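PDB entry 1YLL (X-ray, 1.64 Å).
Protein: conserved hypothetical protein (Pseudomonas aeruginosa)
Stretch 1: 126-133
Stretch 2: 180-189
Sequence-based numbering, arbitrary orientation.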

ATOM      1  N   TRP D 126      -3.699   6.751 -22.006  1.00 11.09           N
ATOM      2  CA  TRP D 126      -3.147   7.807 -21.142  1.00 11.40           C
ATOM      3  C   TRP D 126      -4.160   8.047 -20.038  1.00 12.37           C
ATOM      4  O   TRP D 126      -5.342   8.193 -20.311  1.00 12.76           O
ATOM      5  CB  TRP D 126      -2.957   9.097 -21.957  1.00 11.70           C
ATOM      6  CG  TRP D 126      -1.712   9.043 -22.754  1.00 10.33           C
ATOM      7  CD1 TRP D 126      -1.591   8.699 -24.099  1.00 11.35           C
ATOM      8  CD2 TRP D 126      -0.392   9.289 -22.290  1.00 12.27           C
ATOM      9  NE1 TRP D 126      -0.290   8.741 -24.472  1.00 12.65           N
ATOM     10  CE2 TRP D 126       0.482   9.088 -23.390  1.00 14.44           C
ATOM     11  CE3 TRP D 126       0.150   9.655 -21.056  1.00 14.54           C
ATOM     12  CZ2 TRP D 126       1.865   9.244 -23.282  1.00 12.82           C
ATOM     13  CZ3 TRP D 126       1.521   9.810 -20.949  1.00 16.61           C
ATOM     14  CH2 TRP D 126       2.364   9.609 -22.049  1.00 13.76           C
ATOM     15  N   LEU D 127      -3.676   8.043 -18.789  1.00 12.89           N
ATOM     16  CA  LEU D 127      -4.528   8.237 -17.613  1.00 15.15           C
ATOM     17  C   LEU D 127      -3.959   9.359 -16.758  1.00 14.30           C
ATOM     18  O   LEU D 127      -2.762   9.407 -16.528  1.00 14.67           O
ATOM     19  CB  LEU D 127      -4.534   6.947 -16.804  1.00 14.39           C
ATOM     20  CG  LEU D 127      -5.101   5.714 -17.527  1.00 15.62           C
ATOM     21  CD1 LEU D 127      -4.695   4.431 -16.788  1.00 16.74           C
ATOM     22  CD2 LEU D 127      -6.598   5.843 -17.631  1.00 15.26           C
ATOM     23  N   ARG D 128      -4.824  10.261 -16.268  1.00 16.17           N
ATOM     24  CA  ARG D 128      -4.323  11.334 -15.402  1.00 16.92           C
ATOM     25  C   ARG D 128      -4.654  10.877 -13.992  1.00 17.20           C
ATOM     26  O   ARG D 128      -5.837  10.732 -13.650  1.00 19.32           O
ATOM     27  CB  ARG D 128      -5.021  12.664 -15.669  1.00 18.39           C
ATOM     28  CG  ARG D 128      -4.347  13.843 -14.947  1.00 22.32           C
ATOM     29  CD  ARG D 128      -4.988  15.177 -15.337  1.00 27.18           C
ATOM     30  NE  ARG D 128      -4.202  16.330 -14.891  1.00 31.94           N
ATOM     31  CZ  ARG D 128      -4.572  17.168 -13.926  1.00 33.89           C
ATOM     32  NH1 ARG D 128      -3.791  18.192 -13.603  1.00 34.44           N
ATOM     33  NH2 ARG D 128      -5.715  16.977 -13.279  1.00 35.18           N
ATOM     34  N   VAL D 129      -3.619  10.630 -13.201  1.00 19.78           N
ATOM     35  CA  VAL D 129      -3.795  10.173 -11.829  1.00 17.22           C
ATOM     36  C   VAL D 129      -4.004  11.400 -10.930  1.00 20.42           C
ATOM     37  O   VAL D 129      -3.089  12.180 -10.709  1.00 20.50           O
ATOM     38  CB  VAL D 129      -2.571   9.370 -11.339  1.00 18.76           C
ATOM     39  CG1 VAL D 129      -2.832   8.871  -9.921  1.00 18.89           C
ATOM     40  CG2 VAL D 129      -2.318   8.170 -12.251  1.00 20.49           C
ATOM     41  N   GLU D 130      -5.231  11.553 -10.450  1.00 22.27           N
ATOM     42  CA  GLU D 130      -5.602  12.671  -9.587  1.00 26.26           C
ATOM     43  C   GLU D 130      -5.961  12.088  -8.234  1.00 23.80           C
ATOM     44  O   GLU D 130      -7.106  11.735  -7.975  1.00 24.90           O
ATOM     45  CB  GLU D 130      -6.801  13.400 -10.187  1.00 29.75           C
ATOM     46  CG  GLU D 130      -6.469  14.168 -11.453  1.00 35.91           C
ATOM     47  CD  GLU D 130      -7.694  14.784 -12.089  1.00 39.80           C
ATOM     48  OE1 GLU D 130      -8.632  15.141 -11.336  1.00 42.29           O
ATOM     49  OE2 GLU D 130      -7.716  14.926 -13.332  1.00 41.73           O
ATOM     50  N   GLY D 131      -4.953  11.975  -7.387  1.00 25.13           N
ATOM     51  CA  GLY D 131      -5.159  11.420  -6.078  1.00 23.98           C
ATOM     52  C   GLY D 131      -5.022   9.920  -6.155  1.00 24.55           C
ATOM     53  O   GLY D 131      -4.042   9.361  -5.684  1.00 25.93           O
ATOM     54  N   GLU D 132      -5.990   9.262  -6.781  1.00 24.92           N
ATOM     55  CA  GLU D 132      -5.950   7.798  -6.855  1.00 24.05           C
ATOM     56  C   GLU D 132      -6.787   7.274  -8.015  1.00 21.47           C
ATOM     57  O   GLU D 132      -7.751   7.917  -8.434  1.00 22.86           O
ATOM     58  CB  GLU D 132      -6.498   7.249  -5.537  1.00 26.24           C
ATOM     59  CG  GLU D 132      -6.536   5.747  -5.323  1.00 32.89           C
ATOM     60  CD  GLU D 132      -7.090   5.398  -3.923  1.00 38.31           C
ATOM     61  OE1 GLU D 132      -8.278   5.708  -3.658  1.00 40.48           O
ATOM     62  OE2 GLU D 132      -6.344   4.833  -3.085  1.00 37.32           O
ATOM     63  N   LEU D 133      -6.390   6.119  -8.549  1.00 20.34           N
ATOM     64  CA  LEU D 133      -7.169   5.464  -9.593  1.00 19.36           C
ATOM     65  C   LEU D 133      -6.771   3.998  -9.562  1.00 18.26           C
ATOM     66  O   LEU D 133      -5.671   3.684  -9.124  1.00 19.61           O
ATOM     67  CB  LEU D 133      -6.910   6.088 -10.977  1.00 20.71           C
ATOM     68  CG  LEU D 133      -5.658   5.881 -11.826  1.00 21.57           C
ATOM     69  CD1 LEU D 133      -5.539   4.434 -12.308  1.00 20.22           C
ATOM     70  CD2 LEU D 133      -5.745   6.827 -13.067  1.00 20.94           C
TER
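Stretch 2 180-189: WRLTAHEPAW

Stretch 2 runs antiparallel to stretch 1, and both chains turn a corner at matching places, stretch 1 at Glu130 and Gly131, stretch 2 at His185 and Glu186. The pairing therefore falls into two segments. Before its corner stretch 1 pairs with the strand 187-189, whose axis approaches that of 126-129 to 4.4 Å at 167°; beyond it, Glu132 and Leu133 pair with Thr183 and Leu182.

In the first segment Val129 and Ala188 form a hydrogen-bonded pair, Val129 N to Ala188 O at 2.7 Å and Ala188 N to Val129 O at 3.1 Å. In the second, Leu133 N reaches Leu182 O at 3.0 Å and Leu182 N reaches Leu133 O at 2.8 Å. Between them, Gly131 O accepts from Ala184 N at 3.1 Å and from Thr183 OG1 at 3.0 Å, the latter with Thr183 chi1 in t. Gly131 has phi/psi of 87/-71, where a CB would be jammed against the carbonyl oxygen of Glu130, so the corner calls for glycine.

Trp189 is the most heavily covered residue. With chi1 m (-82°) and chi2 102°, its indole lies back over stretch 1, where Arg128 CB sits 3.6 Å from the centroid of the Trp189 six-membered ring and almost on its normal, a CH-pi contact. Trp189 CZ3 lies 4.0 Å from Trp126 CB. Arg128 is extended, t at chi1 through chi3, which carries its guanidinium beyond the indole to Pro187: Arg128 NH1 lies 3.2 Å from Pro187 CB, which sits over one face of the guanidinium. Within stretch 1, Arg128 NH2 forms a salt bridge with Glu130 OE2 at 2.9 Å.

Val129, Ala188, Leu133 and Leu182 share the other face. Val129, chi1 t, places its CG1 3.8 Å from Ala184 CB and its CG2 3.9 Å from Leu182 CD1, so both methyls pack on the strand of Leu182. Leu182 is m,t, and its CD1 also lies 4.0 Å from Leu133 CD1; Leu133 itself is p,p, and the end of its side chain comes nearer to stretch 2 than its CA-to-CB direction suggests.

On the face of Glu132 and Thr183, Glu132 extends through t,t, bringing Glu132 OE2 to 3.2 Å from Arg181 CD. Arg181 is t,t,m, its chain bending at chi3. The resulting salt bridge, Glu132 OE2 to Arg181 NH1, is long at 3.7 Å, and the oxygen lies well out of the guanidinium plane, so the attraction is one of charge alone.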

ATOM      1  N   TRP D 180      -4.598  -3.263  -9.888  1.00 14.48           N
ATOM      2  CA  TRP D 180      -3.600  -2.202  -9.925  1.00 14.47           C
ATOM      3  C   TRP D 180      -4.141  -0.884  -9.396  1.00 15.84           C
ATOM      4  O   TRP D 180      -5.217  -0.448  -9.808  1.00 14.81           O
ATOM      5  CB  TRP D 180      -3.141  -1.943 -11.377  1.00 15.38           C
ATOM      6  CG  TRP D 180      -2.435  -3.072 -12.020  1.00 13.04           C
ATOM      7  CD1 TRP D 180      -2.954  -3.998 -12.886  1.00 17.30           C
ATOM      8  CD2 TRP D 180      -1.050  -3.372 -11.888  1.00 16.51           C
ATOM      9  NE1 TRP D 180      -1.967  -4.848 -13.304  1.00 15.33           N
ATOM     10  CE2 TRP D 180      -0.786  -4.489 -12.706  1.00 15.11           C
ATOM     11  CE3 TRP D 180      -0.002  -2.796 -11.153  1.00 14.92           C
ATOM     12  CZ2 TRP D 180       0.493  -5.051 -12.817  1.00 20.07           C
ATOM     13  CZ3 TRP D 180       1.290  -3.360 -11.265  1.00 17.42           C
ATOM     14  CH2 TRP D 180       1.512  -4.468 -12.089  1.00 17.67           C
ATOM     15  N   ARG D 181      -3.377  -0.219  -8.526  1.00 15.93           N
ATOM     16  CA  ARG D 181      -3.796   1.066  -7.989  1.00 15.97           C
ATOM     17  C   ARG D 181      -2.658   2.074  -8.074  1.00 15.63           C
ATOM     18  O   ARG D 181      -1.532   1.765  -7.714  1.00 18.48           O
ATOM     19  CB  ARG D 181      -4.261   0.935  -6.533  1.00 19.89           C
ATOM     20  CG  ARG D 181      -4.749   2.289  -5.975  1.00 24.13           C
ATOM     21  CD  ARG D 181      -5.143   2.208  -4.501  1.00 31.44           C
ATOM     22  NE  ARG D 181      -6.175   1.213  -4.265  1.00 38.00           N
ATOM     23  CZ  ARG D 181      -7.424   1.300  -4.717  1.00 40.98           C
ATOM     24  NH1 ARG D 181      -7.808   2.353  -5.431  1.00 44.05           N
ATOM     25  NH2 ARG D 181      -8.288   0.324  -4.463  1.00 42.90           N
ATOM     26  N   LEU D 182      -2.938   3.269  -8.583  1.00 15.26           N
ATOM     27  CA  LEU D 182      -1.914   4.292  -8.681  1.00 15.63           C
ATOM     28  C   LEU D 182      -2.352   5.455  -7.816  1.00 16.16           C
ATOM     29  O   LEU D 182      -3.540   5.780  -7.740  1.00 14.99           O
ATOM     30  CB  LEU D 182      -1.784   4.802 -10.112  1.00 17.26           C
ATOM     31  CG  LEU D 182      -1.576   3.717 -11.168  1.00 17.47           C
ATOM     32  CD1 LEU D 182      -1.539   4.404 -12.525  1.00 19.81           C
ATOM     33  CD2 LEU D 182      -0.329   2.958 -10.935  1.00 20.34           C
ATOM     34  N   THR D 183      -1.379   6.098  -7.192  1.00 19.42           N
ATOM     35  CA  THR D 183      -1.678   7.244  -6.361  1.00 21.13           C
ATOM     36  C   THR D 183      -0.667   8.356  -6.641  1.00 21.09           C
ATOM     37  O   THR D 183       0.475   8.087  -7.018  1.00 20.95           O
ATOM     38  CB  THR D 183      -1.644   6.845  -4.889  1.00 23.38           C
ATOM     39  OG1 THR D 183      -1.906   7.999  -4.090  1.00 33.08           O
ATOM     40  CG2 THR D 183      -0.307   6.278  -4.536  1.00 24.23           C
ATOM     41  N   ALA D 184      -1.108   9.605  -6.516  1.00 23.31           N
ATOM     42  CA  ALA D 184      -0.221  10.739  -6.746  1.00 26.48           C
ATOM     43  C   ALA D 184      -0.680  11.958  -5.938  1.00 29.43           C
ATOM     44  O   ALA D 184      -1.869  12.168  -5.767  1.00 31.43           O
ATOM     45  CB  ALA D 184      -0.198  11.075  -8.230  1.00 27.56           C
ATOM     46  N   HIS D 185       0.263  12.753  -5.442  1.00 33.44           N
ATOM     47  CA  HIS D 185      -0.073  13.957  -4.667  1.00 35.44           C
ATOM     48  C   HIS D 185      -0.482  15.097  -5.594  1.00 35.25           C
ATOM     49  O   HIS D 185      -1.517  15.748  -5.388  1.00 35.96           O
ATOM     50  CB  HIS D 185       1.122  14.383  -3.816  1.00 39.58           C
ATOM     51  CG  HIS D 185       1.346  13.519  -2.613  1.00 44.00           C
ATOM     52  ND1 HIS D 185       1.237  12.144  -2.651  1.00 47.00           N
ATOM     53  CD2 HIS D 185       1.688  13.834  -1.343  1.00 45.69           C
ATOM     54  CE1 HIS D 185       1.502  11.650  -1.454  1.00 48.56           C
ATOM     55  NE2 HIS D 185       1.780  12.654  -0.642  1.00 47.24           N
ATOM     56  N   GLU D 186       0.350  15.345  -6.599  1.00 31.79           N
ATOM     57  CA  GLU D 186       0.100  16.368  -7.605  1.00 30.08           C
ATOM     58  C   GLU D 186      -0.330  15.502  -8.794  1.00 28.23           C
ATOM     59  O   GLU D 186       0.246  14.430  -9.000  1.00 30.84           O
ATOM     60  CB  GLU D 186       1.406  17.129  -7.900  1.00 31.36           C
ATOM     61  CG  GLU D 186       1.408  18.106  -9.096  1.00 36.43           C
ATOM     62  CD  GLU D 186       0.642  19.416  -8.868  1.00 37.74           C
ATOM     63  OE1 GLU D 186       0.763  20.014  -7.777  1.00 39.12           O
ATOM     64  OE2 GLU D 186      -0.063  19.869  -9.802  1.00 39.50           O
ATOM     65  N   PRO D 187      -1.369  15.921  -9.549  1.00 26.31           N
ATOM     66  CA  PRO D 187      -1.848  15.152 -10.707  1.00 23.37           C
ATOM     67  C   PRO D 187      -0.736  14.786 -11.665  1.00 22.82           C
ATOM     68  O   PRO D 187       0.120  15.615 -12.003  1.00 23.68           O
ATOM     69  CB  PRO D 187      -2.873  16.078 -11.326  1.00 25.79           C
ATOM     70  CG  PRO D 187      -3.513  16.668 -10.084  1.00 25.89           C
ATOM     71  CD  PRO D 187      -2.305  17.014  -9.234  1.00 24.47           C
ATOM     72  N   ALA D 188      -0.745  13.542 -12.120  1.00 21.75           N
ATOM     73  CA  ALA D 188       0.317  13.104 -12.999  1.00 18.87           C
ATOM     74  C   ALA D 188      -0.258  12.194 -14.050  1.00 17.94           C
ATOM     75  O   ALA D 188      -1.089  11.325 -13.767  1.00 17.63           O
ATOM     76  CB  ALA D 188       1.391  12.382 -12.212  1.00 21.16           C
ATOM     77  N   TRP D 189       0.188  12.434 -15.277  1.00 18.53           N
ATOM     78  CA  TRP D 189      -0.231  11.651 -16.415  1.00 16.46           C
ATOM     79  C   TRP D 189       0.658  10.438 -16.534  1.00 14.35           C
ATOM     80  O   TRP D 189       1.876  10.541 -16.383  1.00 17.48           O
ATOM     81  CB  TRP D 189      -0.097  12.487 -17.690  1.00 18.02           C
ATOM     82  CG  TRP D 189      -1.241  13.410 -17.959  1.00 21.45           C
ATOM     83  CD1 TRP D 189      -1.287  14.778 -17.733  1.00 21.34           C
ATOM     84  CD2 TRP D 189      -2.507  13.055 -18.506  1.00 20.00           C
ATOM     85  NE1 TRP D 189      -2.503  15.278 -18.114  1.00 19.88           N
ATOM     86  CE2 TRP D 189      -3.275  14.246 -18.592  1.00 20.29           C
ATOM     87  CE3 TRP D 189      -3.081  11.840 -18.935  1.00 18.62           C
ATOM     88  CZ2 TRP D 189      -4.581  14.258 -19.089  1.00 20.28           C
ATOM     89  CZ3 TRP D 189      -4.371  11.849 -19.419  1.00 19.73           C
ATOM     90  CH2 TRP D 189      -5.119  13.054 -19.498  1.00 20.06           C
TER
HETATM   91  O   HOH W   1      -0.968  16.641 -14.619  1.00 36.86           O